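Luciferase-like monooxygenase (Streptomyces bottropensis, PDB 4US5) probably acts as a flavin-dependent monooxygenase of the bacterial luciferase family, incorporating oxygen into an organic substrate on a TIM-barrel scaffold. Local coordinates at residues L38-F43 and R324-L329; A50-A55 and V255-P260; T195-R200 and E279-P284. All blocks are in the same frame, centred on the assembly; numbering follows the deposited sequence.

Interaction 1. Residues L38-F43 and R324-L329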
loop_
_atom_site.group_PDB
_atom_site.type_symbol
_atom_site.label_atom_id
_atom_site.label_comp_id
_atom_site.label_asym_id
_atom_site.label_seq_id
_atom_site.Cartn_x
_atom_site.Cartn_y
_atom_site.Cartn_z
ATOM N N LEU B 38 -22.967 -4.131 9.323
ATOM C CA LEU B 38 -23.518 -5.059 10.325
ATOM C C LEU B 38 -23.004 -4.868 11.739
ATOM O O LEU B 38 -23.586 -5.413 12.669
ATOM C CB LEU B 38 -23.271 -6.503 9.897
ATOM C CG LEU B 38 -24.074 -6.990 8.703
ATOM C CD1 LEU B 38 -23.632 -8.396 8.340
ATOM C CD2 LEU B 38 -25.571 -6.955 8.982
ATOM N N GLY B 39 -21.930 -4.139 11.912
ATOM C CA GLY B 39 -21.377 -3.848 13.224
ATOM C C GLY B 39 -20.214 -4.706 13.656
ATOM O O GLY B 39 -19.929 -4.820 14.837
ATOM N N TYR B 40 -19.514 -5.328 12.701
ATOM C CA TYR B 40 -18.233 -5.966 13.050
ATOM C C TYR B 40 -17.236 -4.913 13.542
ATOM O O TYR B 40 -17.262 -3.752 13.102
ATOM C CB TYR B 40 -17.694 -6.778 11.846
ATOM C CG TYR B 40 -18.420 -8.090 11.590
ATOM C CD1 TYR B 40 -19.670 -8.126 11.025
ATOM C CD2 TYR B 40 -17.789 -9.312 11.844
ATOM C CE1 TYR B 40 -20.317 -9.340 10.782
ATOM C CE2 TYR B 40 -18.409 -10.527 11.612
ATOM C CZ TYR B 40 -19.672 -10.547 11.093
ATOM O OH TYR B 40 -20.314 -11.722 10.858
ATOM N N GLU B 41 -16.351 -5.303 14.442
ATOM C CA GLU B 41 -15.406 -4.379 15.077
ATOM C C GLU B 41 -14.251 -3.963 14.176
ATOM O O GLU B 41 -13.913 -2.779 14.111
ATOM C CB GLU B 41 -14.791 -4.967 16.354
ATOM C CG GLU B 41 -15.784 -5.365 17.394
ATOM C CD GLU B 41 -16.596 -4.214 17.938
ATOM O OE1 GLU B 41 -16.024 -3.084 18.082
ATOM O OE2 GLU B 41 -17.815 -4.444 18.128
ATOM N N ARG B 42 -13.615 -4.952 13.527
ATOM C CA ARG B 42 -12.447 -4.717 12.665
ATOM C C ARG B 42 -12.431 -5.694 11.502
ATOM O O ARG B 42 -13.025 -6.775 11.563
ATOM C CB ARG B 42 -11.121 -4.774 13.431
ATOM C CG ARG B 42 -10.692 -6.160 13.936
ATOM C CD ARG B 42 -9.662 -6.075 15.053
ATOM N NE ARG B 42 -10.243 -5.638 16.330
ATOM C CZ ARG B 42 -9.841 -4.573 17.037
ATOM N NH1 ARG B 42 -8.888 -3.754 16.592
ATOM N NH2 ARG B 42 -10.414 -4.311 18.201
ATOM N N PHE B 43 -11.724 -5.304 10.458
ATOM C CA PHE B 43 -11.579 -6.101 9.255
ATOM C C PHE B 43 -10.076 -6.180 9.009
ATOM O O PHE B 43 -9.430 -5.160 8.730
ATOM C CB PHE B 43 -12.275 -5.410 8.093
ATOM C CG PHE B 43 -12.342 -6.259 6.828
ATOM C CD1 PHE B 43 -11.252 -6.342 5.968
ATOM C CD2 PHE B 43 -13.468 -6.983 6.530
ATOM C CE1 PHE B 43 -11.310 -7.117 4.844
ATOM C CE2 PHE B 43 -13.534 -7.745 5.394
ATOM C CZ PHE B 43 -12.454 -7.805 4.544
ATOM N N ARG B 324 -23.803 -14.727 3.404
ATOM C CA ARG B 324 -24.836 -15.306 4.273
ATOM C C ARG B 324 -24.273 -15.711 5.630
ATOM O O ARG B 324 -24.887 -15.440 6.673
ATOM C CB ARG B 324 -25.576 -16.520 3.628
ATOM C CG ARG B 324 -26.836 -16.124 2.855
ATOM C CD ARG B 324 -27.690 -17.280 2.368
ATOM N NE ARG B 324 -27.010 -18.075 1.365
ATOM C CZ ARG B 324 -27.062 -17.839 0.051
ATOM N NH1 ARG B 324 -27.805 -16.846 -0.437
ATOM N NH2 ARG B 324 -26.407 -18.631 -0.782
ATOM N N SER B 325 -23.141 -16.400 5.603
ATOM C CA SER B 325 -22.490 -16.852 6.835
ATOM C C SER B 325 -22.227 -15.691 7.771
ATOM O O SER B 325 -22.614 -15.724 8.948
ATOM C CB SER B 325 -21.209 -17.661 6.510
ATOM O OG SER B 325 -20.611 -18.184 7.704
ATOM N N TYR B 326 -21.657 -14.590 7.249
ATOM C CA TYR B 326 -21.373 -13.460 8.064
ATOM C C TYR B 326 -22.620 -12.705 8.540
ATOM O O TYR B 326 -22.617 -12.140 9.623
ATOM C CB TYR B 326 -20.357 -12.500 7.353
ATOM C CG TYR B 326 -18.951 -13.025 7.357
ATOM C CD1 TYR B 326 -18.493 -13.841 6.346
ATOM C CD2 TYR B 326 -18.049 -12.688 8.375
ATOM C CE1 TYR B 326 -17.186 -14.341 6.341
ATOM C CE2 TYR B 326 -16.745 -13.194 8.372
ATOM C CZ TYR B 326 -16.329 -14.019 7.357
ATOM O OH TYR B 326 -14.993 -14.476 7.328
ATOM N N ARG B 327 -23.657 -12.648 7.692
ATOM C CA ARG B 327 -24.943 -12.056 8.068
ATOM C C ARG B 327 -25.593 -12.830 9.213
ATOM O O ARG B 327 -26.031 -12.255 10.185
ATOM C CB ARG B 327 -25.906 -12.090 6.888
ATOM C CG ARG B 327 -25.732 -10.968 5.934
ATOM C CD ARG B 327 -27.063 -10.693 5.219
ATOM N NE ARG B 327 -26.844 -9.954 4.007
ATOM C CZ ARG B 327 -26.881 -8.628 3.942
ATOM N NH1 ARG B 327 -27.147 -7.913 5.031
ATOM N NH2 ARG B 327 -26.649 -8.014 2.778
ATOM N N LEU B 328 -25.611 -14.134 9.086
ATOM C CA LEU B 328 -26.227 -15.002 10.118
ATOM C C LEU B 328 -25.482 -14.912 11.432
ATOM O O LEU B 328 -26.094 -14.852 12.512
ATOM C CB LEU B 328 -26.277 -16.447 9.644
ATOM C CG LEU B 328 -27.207 -16.771 8.503
ATOM C CD1 LEU B 328 -26.925 -18.171 8.000
ATOM C CD2 LEU B 328 -28.688 -16.606 8.905
ATOM N N LEU B 329 -24.147 -14.799 11.366
ATOM C CA LEU B 329 -23.358 -14.626 12.576
ATOM C C LEU B 329 -23.626 -13.293 13.299
ATOM O O LEU B 329 -23.705 -13.248 14.526
ATOM C CB LEU B 329 -21.842 -14.740 12.278
ATOM C CG LEU B 329 -21.287 -16.116 12.026
ATOM C CD1 LEU B 329 -19.856 -16.022 11.461
ATOM C CD2 LEU B 329 -21.315 -16.907 13.324
#

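Interaction 2. Residues A50-A55 and V255-P260. With NA (sodium ion), chain Q.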
loop_
_atom_site.group_PDB
_atom_site.type_symbol
_atom_site.label_atom_id
_atom_site.label_comp_id
_atom_site.label_asym_id
_atom_site.label_seq_id
_atom_site.Cartn_x
_atom_site.Cartn_y
_atom_site.Cartn_z
ATOM N N ALA B 50 2.889 -16.161 -3.004
ATOM C CA ALA B 50 3.138 -17.261 -3.952
ATOM C C ALA B 50 2.201 -18.472 -3.775
ATOM O O ALA B 50 2.597 -19.613 -3.961
ATOM C CB ALA B 50 4.594 -17.679 -3.840
ATOM N N GLU B 51 0.938 -18.209 -3.427
ATOM C CA GLU B 51 -0.089 -19.236 -3.299
ATOM C C GLU B 51 -1.188 -18.896 -4.304
ATOM O O GLU B 51 -1.739 -17.783 -4.269
ATOM C CB GLU B 51 -0.653 -19.266 -1.885
ATOM C CG GLU B 51 0.312 -19.849 -0.864
ATOM C CD GLU B 51 -0.174 -19.777 0.566
ATOM O OE1 GLU B 51 -1.145 -19.038 0.873
ATOM O OE2 GLU B 51 0.501 -20.412 1.434
ATOM N N ILE B 52 -1.490 -19.815 -5.227
ATOM C CA ILE B 52 -2.520 -19.537 -6.216
ATOM C C ILE B 52 -3.870 -19.378 -5.540
ATOM O O ILE B 52 -4.782 -18.789 -6.117
ATOM C CB ILE B 52 -2.602 -20.605 -7.361
ATOM C CG1 ILE B 52 -2.854 -22.026 -6.822
ATOM C CG2 ILE B 52 -1.338 -20.569 -8.201
ATOM C CD1 ILE B 52 -3.296 -22.997 -7.919
ATOM N N PHE B 53 -4.015 -19.910 -4.332
ATOM C CA PHE B 53 -5.337 -19.939 -3.713
ATOM C C PHE B 53 -5.548 -18.787 -2.712
ATOM O O PHE B 53 -6.609 -18.730 -2.122
ATOM C CB PHE B 53 -5.602 -21.275 -2.996
ATOM C CG PHE B 53 -4.476 -21.693 -2.079
ATOM C CD1 PHE B 53 -4.444 -21.259 -0.765
ATOM C CD2 PHE B 53 -3.467 -22.521 -2.539
ATOM C CE1 PHE B 53 -3.391 -21.638 0.087
ATOM C CE2 PHE B 53 -2.440 -22.914 -1.709
ATOM C CZ PHE B 53 -2.389 -22.456 -0.392
ATOM N N ASN B 54 -4.578 -17.885 -2.569
ATOM C CA ASN B 54 -4.776 -16.663 -1.762
ATOM C C ASN B 54 -4.308 -15.461 -2.574
ATOM O O ASN B 54 -3.187 -15.459 -3.106
ATOM C CB ASN B 54 -4.019 -16.767 -0.458
ATOM C CG ASN B 54 -4.674 -17.699 0.535
ATOM O OD1 ASN B 54 -5.889 -17.690 0.733
ATOM N ND2 ASN B 54 -3.851 -18.468 1.243
ATOM N N ALA B 55 -5.121 -14.411 -2.608
ATOM C CA ALA B 55 -4.932 -13.294 -3.567
ATOM C C ALA B 55 -4.107 -12.078 -3.086
ATOM O O ALA B 55 -3.820 -11.201 -3.883
ATOM C CB ALA B 55 -6.281 -12.803 -4.037
ATOM N N VAL B 255 -2.664 -29.104 -5.291
ATOM C CA VAL B 255 -2.816 -27.675 -4.974
ATOM C C VAL B 255 -3.661 -26.982 -6.013
ATOM O O VAL B 255 -3.209 -26.713 -7.122
ATOM C CB VAL B 255 -1.426 -26.986 -4.887
ATOM C CG1 VAL B 255 -1.567 -25.507 -4.500
ATOM C CG2 VAL B 255 -0.552 -27.712 -3.870
ATOM N N ARG B 256 -4.901 -26.683 -5.653
ATOM C CA ARG B 256 -5.826 -26.028 -6.558
ATOM C C ARG B 256 -6.653 -24.987 -5.823
ATOM O O ARG B 256 -6.577 -24.862 -4.608
ATOM C CB ARG B 256 -6.736 -27.058 -7.232
ATOM C CG ARG B 256 -5.993 -27.888 -8.272
ATOM C CD ARG B 256 -6.974 -28.764 -9.054
ATOM N NE ARG B 256 -7.254 -30.050 -8.451
ATOM C CZ ARG B 256 -8.282 -30.853 -8.756
ATOM N NH1 ARG B 256 -9.214 -30.524 -9.648
ATOM N NH2 ARG B 256 -8.383 -31.994 -8.130
ATOM N N LEU B 257 -7.427 -24.232 -6.584
ATOM C CA LEU B 257 -8.313 -23.249 -6.044
ATOM C C LEU B 257 -9.390 -23.924 -5.192
ATOM O O LEU B 257 -9.639 -25.126 -5.328
ATOM C CB LEU B 257 -8.946 -22.441 -7.175
ATOM C CG LEU B 257 -7.992 -21.780 -8.193
ATOM C CD1 LEU B 257 -8.810 -20.952 -9.167
ATOM C CD2 LEU B 257 -6.929 -20.929 -7.520
ATOM N N LEU B 258 -10.038 -23.145 -4.297
ATOM C CA LEU B 258 -11.104 -23.702 -3.481
ATOM C C LEU B 258 -12.198 -24.328 -4.369
ATOM O O LEU B 258 -12.720 -23.681 -5.271
ATOM C CB LEU B 258 -11.736 -22.650 -2.565
ATOM C CG LEU B 258 -10.989 -22.162 -1.331
ATOM C CD1 LEU B 258 -11.968 -21.373 -0.433
ATOM C CD2 LEU B 258 -10.370 -23.275 -0.550
ATOM N N PRO B 259 -12.545 -25.614 -4.110
ATOM C CA PRO B 259 -13.552 -26.268 -4.966
ATOM C C PRO B 259 -15.017 -25.881 -4.652
ATOM O O PRO B 259 -15.356 -25.521 -3.502
ATOM C CB PRO B 259 -13.334 -27.745 -4.679
ATOM C CG PRO B 259 -12.805 -27.797 -3.280
ATOM C CD PRO B 259 -11.973 -26.542 -3.114
ATOM N N PRO B 260 -15.905 -26.015 -5.649
ATOM C CA PRO B 260 -17.320 -25.707 -5.400
ATOM C C PRO B 260 -17.932 -26.684 -4.418
ATOM O O PRO B 260 -17.516 -27.848 -4.369
ATOM C CB PRO B 260 -17.972 -25.792 -6.795
ATOM C CG PRO B 260 -16.906 -26.150 -7.761
ATOM C CD PRO B 260 -15.621 -26.414 -7.039
HETATM NA NA NA Q . -0.458 -15.602 -2.672
#

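Interaction 3. Residues T195-R200 and E279-P284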
loop_
_atom_site.group_PDB
_atom_site.type_symbol
_atom_site.label_atom_id
_atom_site.label_comp_id
_atom_site.label_asym_id
_atom_site.label_seq_id
_atom_site.Cartn_x
_atom_site.Cartn_y
_atom_site.Cartn_z
ATOM N N THR B 195 -3.681 -23.755 15.066
ATOM C CA THR B 195 -3.113 -24.589 16.122
ATOM C C THR B 195 -4.133 -24.860 17.241
ATOM O O THR B 195 -4.006 -24.353 18.359
ATOM C CB THR B 195 -1.835 -23.919 16.649
ATOM O OG1 THR B 195 -0.995 -23.594 15.541
ATOM C CG2 THR B 195 -1.041 -24.837 17.597
ATOM N N PRO B 196 -5.160 -25.652 16.938
ATOM C CA PRO B 196 -6.235 -25.880 17.885
ATOM C C PRO B 196 -5.793 -26.751 19.073
ATOM O O PRO B 196 -6.457 -26.739 20.098
ATOM C CB PRO B 196 -7.292 -26.613 17.061
ATOM C CG PRO B 196 -6.528 -27.230 15.941
ATOM C CD PRO B 196 -5.416 -26.277 15.644
ATOM N N GLN B 197 -4.665 -27.439 18.951
ATOM C CA GLN B 197 -4.168 -28.241 20.091
ATOM C C GLN B 197 -3.732 -27.385 21.291
ATOM O O GLN B 197 -3.740 -27.871 22.401
ATOM C CB GLN B 197 -3.032 -29.183 19.646
ATOM C CG GLN B 197 -1.777 -28.478 19.168
ATOM C CD GLN B 197 -1.726 -28.321 17.651
ATOM O OE1 GLN B 197 -2.748 -28.002 16.979
ATOM N NE2 GLN B 197 -0.538 -28.537 17.095
ATOM N N PHE B 198 -3.389 -26.114 21.085
ATOM C CA PHE B 198 -2.870 -25.277 22.162
ATOM C C PHE B 198 -3.672 -24.018 22.479
ATOM O O PHE B 198 -3.217 -23.163 23.221
ATOM C CB PHE B 198 -1.421 -24.890 21.838
ATOM C CG PHE B 198 -0.482 -26.082 21.737
ATOM C CD1 PHE B 198 -0.325 -26.936 22.810
ATOM C CD2 PHE B 198 0.293 -26.285 20.613
ATOM C CE1 PHE B 198 0.540 -28.017 22.742
ATOM C CE2 PHE B 198 1.176 -27.361 20.536
ATOM C CZ PHE B 198 1.293 -28.230 21.609
ATOM N N THR B 199 -4.873 -23.908 21.924
ATOM C CA THR B 199 -5.662 -22.700 22.106
ATOM C C THR B 199 -5.874 -22.337 23.570
ATOM O O THR B 199 -5.597 -21.217 23.992
ATOM C CB THR B 199 -7.036 -22.854 21.418
ATOM O OG1 THR B 199 -6.827 -23.200 20.037
ATOM C CG2 THR B 199 -7.834 -21.551 21.511
ATOM N N ARG B 200 -6.385 -23.280 24.353
ATOM C CA ARG B 200 -6.642 -23.006 25.755
ATOM C C ARG B 200 -5.375 -22.597 26.499
ATOM O O ARG B 200 -5.359 -21.574 27.206
ATOM C CB ARG B 200 -7.314 -24.218 26.417
ATOM C CG ARG B 200 -7.589 -24.006 27.903
ATOM C CD ARG B 200 -8.238 -25.227 28.486
ATOM N NE ARG B 200 -9.644 -25.395 28.086
ATOM C CZ ARG B 200 -10.673 -24.777 28.644
ATOM N NH1 ARG B 200 -10.498 -23.878 29.590
ATOM N NH2 ARG B 200 -11.892 -25.049 28.255
ATOM N N GLU B 279 -8.632 -35.968 13.032
ATOM C CA GLU B 279 -7.943 -35.292 14.108
ATOM C C GLU B 279 -8.978 -34.928 15.154
ATOM O O GLU B 279 -10.174 -34.938 14.880
ATOM C CB GLU B 279 -7.197 -34.051 13.600
ATOM C CG GLU B 279 -8.117 -33.054 12.910
ATOM C CD GLU B 279 -7.395 -31.802 12.432
ATOM O OE1 GLU B 279 -6.151 -31.769 12.444
ATOM O OE2 GLU B 279 -8.094 -30.837 12.050
ATOM N N SER B 280 -8.503 -34.668 16.363
ATOM C CA SER B 280 -9.386 -34.378 17.472
ATOM C C SER B 280 -8.745 -33.432 18.489
ATOM O O SER B 280 -7.638 -33.642 18.948
ATOM C CB SER B 280 -9.787 -35.693 18.166
ATOM O OG SER B 280 -11.139 -35.650 18.551
ATOM N N PHE B 281 -9.473 -32.387 18.837
ATOM C CA PHE B 281 -9.009 -31.400 19.784
ATOM C C PHE B 281 -10.153 -31.126 20.751
ATOM O O PHE B 281 -11.271 -31.578 20.558
ATOM C CB PHE B 281 -8.605 -30.109 19.053
ATOM C CG PHE B 281 -7.677 -30.340 17.890
ATOM C CD1 PHE B 281 -6.340 -30.648 18.106
ATOM C CD2 PHE B 281 -8.164 -30.338 16.579
ATOM C CE1 PHE B 281 -5.485 -30.898 17.052
ATOM C CE2 PHE B 281 -7.301 -30.561 15.519
ATOM C CZ PHE B 281 -5.957 -30.828 15.753
ATOM N N GLU B 282 -9.884 -30.321 21.757
ATOM C CA GLU B 282 -10.937 -29.916 22.664
ATOM C C GLU B 282 -12.096 -29.267 21.877
ATOM O O GLU B 282 -13.270 -29.587 22.078
ATOM C CB GLU B 282 -10.398 -28.959 23.711
ATOM C CG GLU B 282 -11.509 -28.462 24.625
ATOM C CD GLU B 282 -11.042 -27.575 25.742
ATOM O OE1 GLU B 282 -9.880 -27.098 25.721
ATOM O OE2 GLU B 282 -11.884 -27.318 26.608
ATOM N N TRP B 283 -11.753 -28.329 20.999
ATOM C CA TRP B 283 -12.720 -27.631 20.190
ATOM C C TRP B 283 -12.476 -27.958 18.727
ATOM O O TRP B 283 -11.330 -28.145 18.321
ATOM C CB TRP B 283 -12.627 -26.121 20.417
ATOM C CG TRP B 283 -12.898 -25.712 21.820
ATOM C CD1 TRP B 283 -13.992 -26.020 22.562
ATOM C CD2 TRP B 283 -12.072 -24.892 22.638
ATOM N NE1 TRP B 283 -13.909 -25.460 23.791
ATOM C CE2 TRP B 283 -12.738 -24.742 23.869
ATOM C CE3 TRP B 283 -10.846 -24.248 22.458
ATOM C CZ2 TRP B 283 -12.211 -23.984 24.918
ATOM C CZ3 TRP B 283 -10.352 -23.469 23.495
ATOM C CH2 TRP B 283 -11.031 -23.362 24.707
ATOM N N PRO B 284 -13.545 -27.954 17.906
ATOM C CA PRO B 284 -13.305 -28.284 16.493
ATOM C C PRO B 284 -12.348 -27.267 15.856
ATOM O O PRO B 284 -12.451 -26.073 16.142
ATOM C CB PRO B 284 -14.705 -28.213 15.863
ATOM C CG PRO B 284 -15.572 -27.506 16.841
ATOM C CD PRO B 284 -14.942 -27.613 18.189
HETATM O O HOH W 1 -8.968 -26.727 20.929
HETATM O O HOH W 2 -7.171 -29.151 21.988
#

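Interaction 1. Residues L38-F43 and R324-L329
Tyr40 lays the tip of its phenol ring against the flank of the C-terminal helix, where its hydroxyl overlaps the root of the Tyr326 side chain. With CG beside its own backbone N (chi1 -75°), the ring reaches straight across, and OH donates a 2.6 Å hydrogen bond to the main-chain O of Tyr326. The donor lies in the carbonyl plane on a lone pair, with a C=O...donor angle of 119°. The acceptor in turn sits near the plane of the Tyr40 ring, at its edge. The two tyrosines cross at about a right angle, their ring planes inclined at 54°, and Tyr40 CZ comes 3.8 Å from Tyr326 CD2. Leu329 CB also approaches Tyr40 OH, to 3.7 Å. Nearer the surface, Leu38 CD1 rests 3.9 Å from Arg327 CA and also meets the start of that arginine's chain. Leu38 ends helix 21-38, which Gly39 closes in a Schellman motif before strand 42-45 of the barrel begins. Tyr326 OH turns instead to Val312 O and Ser314 OG. A buried phenol proton thus finds a carbonyl acceptor within a largely apolar seam, pinning the last helix to the first helix-to-strand connection.

Interaction 2. Residues A50-A55 and V255-P260
The backbones of 50-55 and 255-260, neither helix nor strand, draw closest at Phe53 and Leu257, whose CA atoms lie 5.0 Å apart, yet no hydrogen bond joins the two segments. Side chains resting on the opposite main chain, and on each other, make the contact. Leu257 sends CD2 to within 3.3 Å of Ile52 O, a methyl group set against a carbonyl oxygen. Ile52, with CG1 in the crowded position between N and the carbonyl carbon (chi1 58°), carries CD1 to 3.8 Å from Val255 O. Phe53 adopts the crowded position too, and its ring meets Val255 edge-on, Phe53 CE2 standing 3.9 Å from Val255 CG1, while Glu51 CB lies over one face of the ring toward the rim. Glu51 to Asn54 form a type I beta turn in the loop after strand 42-45 of the TIM barrel, and the turn holds a sodium ion through Asn54 O at 2.8 Å and Glu51 O at 3.0 Å. His48 O, and Ser159 OG of the second subunit, are the ion's other protein ligands, so the ion bridges the dimer interface. Across the turn, Asn54 ND2 donates to Glu51 OE1 (2.8 Å, 160°); the acceptor lies in the Asn54 amide plane, whereas the donor sits above the carboxylate plane. Phe53 packs edge-to-face with Phe246 of helix 233-251, and both segments bond by their backbones to Val15.

Interaction 3. Residues T195-R200 and E279-P284
Packing is tightest where Pro196 CG sits over the centre of the Phe281 ring, a CH-pi contact 3.5 Å from the centroid and 14° off the ring normal. Gln197 runs alongside the ring, its CB 3.9 Å from Phe281 CD1 and its amide plane nearly parallel to it. An alanine in place of Phe281 would remove the ring face beneath Pro196 and would probably loosen the hold of 279-284 on the turn leading into helix 199-209. A second close patch is buried: Thr199 CG2 meets the edge of the indole, 3.7 Å from Trp283 CZ3, while Thr199 OG1 is bonded to His192.

The solvent side is polar and more open. There Arg200 leaves the helix with CG anti to the backbone N (chi1 179°), bends at chi3, and grips Glu282 side-on. NE donates to OE1 of Glu282 at 2.9 Å, and NH2 of Arg200 to OE2 at 2.8 Å; both oxygens use syn lone pairs and the two charged planes are nearly coplanar. One guanidinium face lies over Trp283 CH2, the guanidinium and indole planes inclined at 37°. Between the patches two waters donate to Pro196 O; one accepts from Trp283 N, the other from Glu282 N. The contact thus joins the N-terminal end of helix 199-209 to the loop entering strand 286-289, with Trp283 also lying on helix 291-305 and Thr199 on Tyr190 of strand 188-191.

Overall arrangement
From the N terminus, the chain leaves helix 21-38, enters strand 42-45 and reaches the loop at 50-55. Segment 195-200, after strand 188-191, comes next, then 255-260, 279-284 and finally 324-329 in the last helix. Interaction 1 closes the longest loop, bringing the early part of the barrel against the C-terminal helix, and encloses the other two contacts in sequence. Interactions 2 and 3 cross, their segments alternating: interaction 2 joins the loop after strand 42-45 to the one before helix 261-268, and interaction 3 joins the entries to helix 199-209 and strand 286-289. The three centres stand about 24 to 25 Å apart, pair by pair, so three separate regions of the barrel are tied.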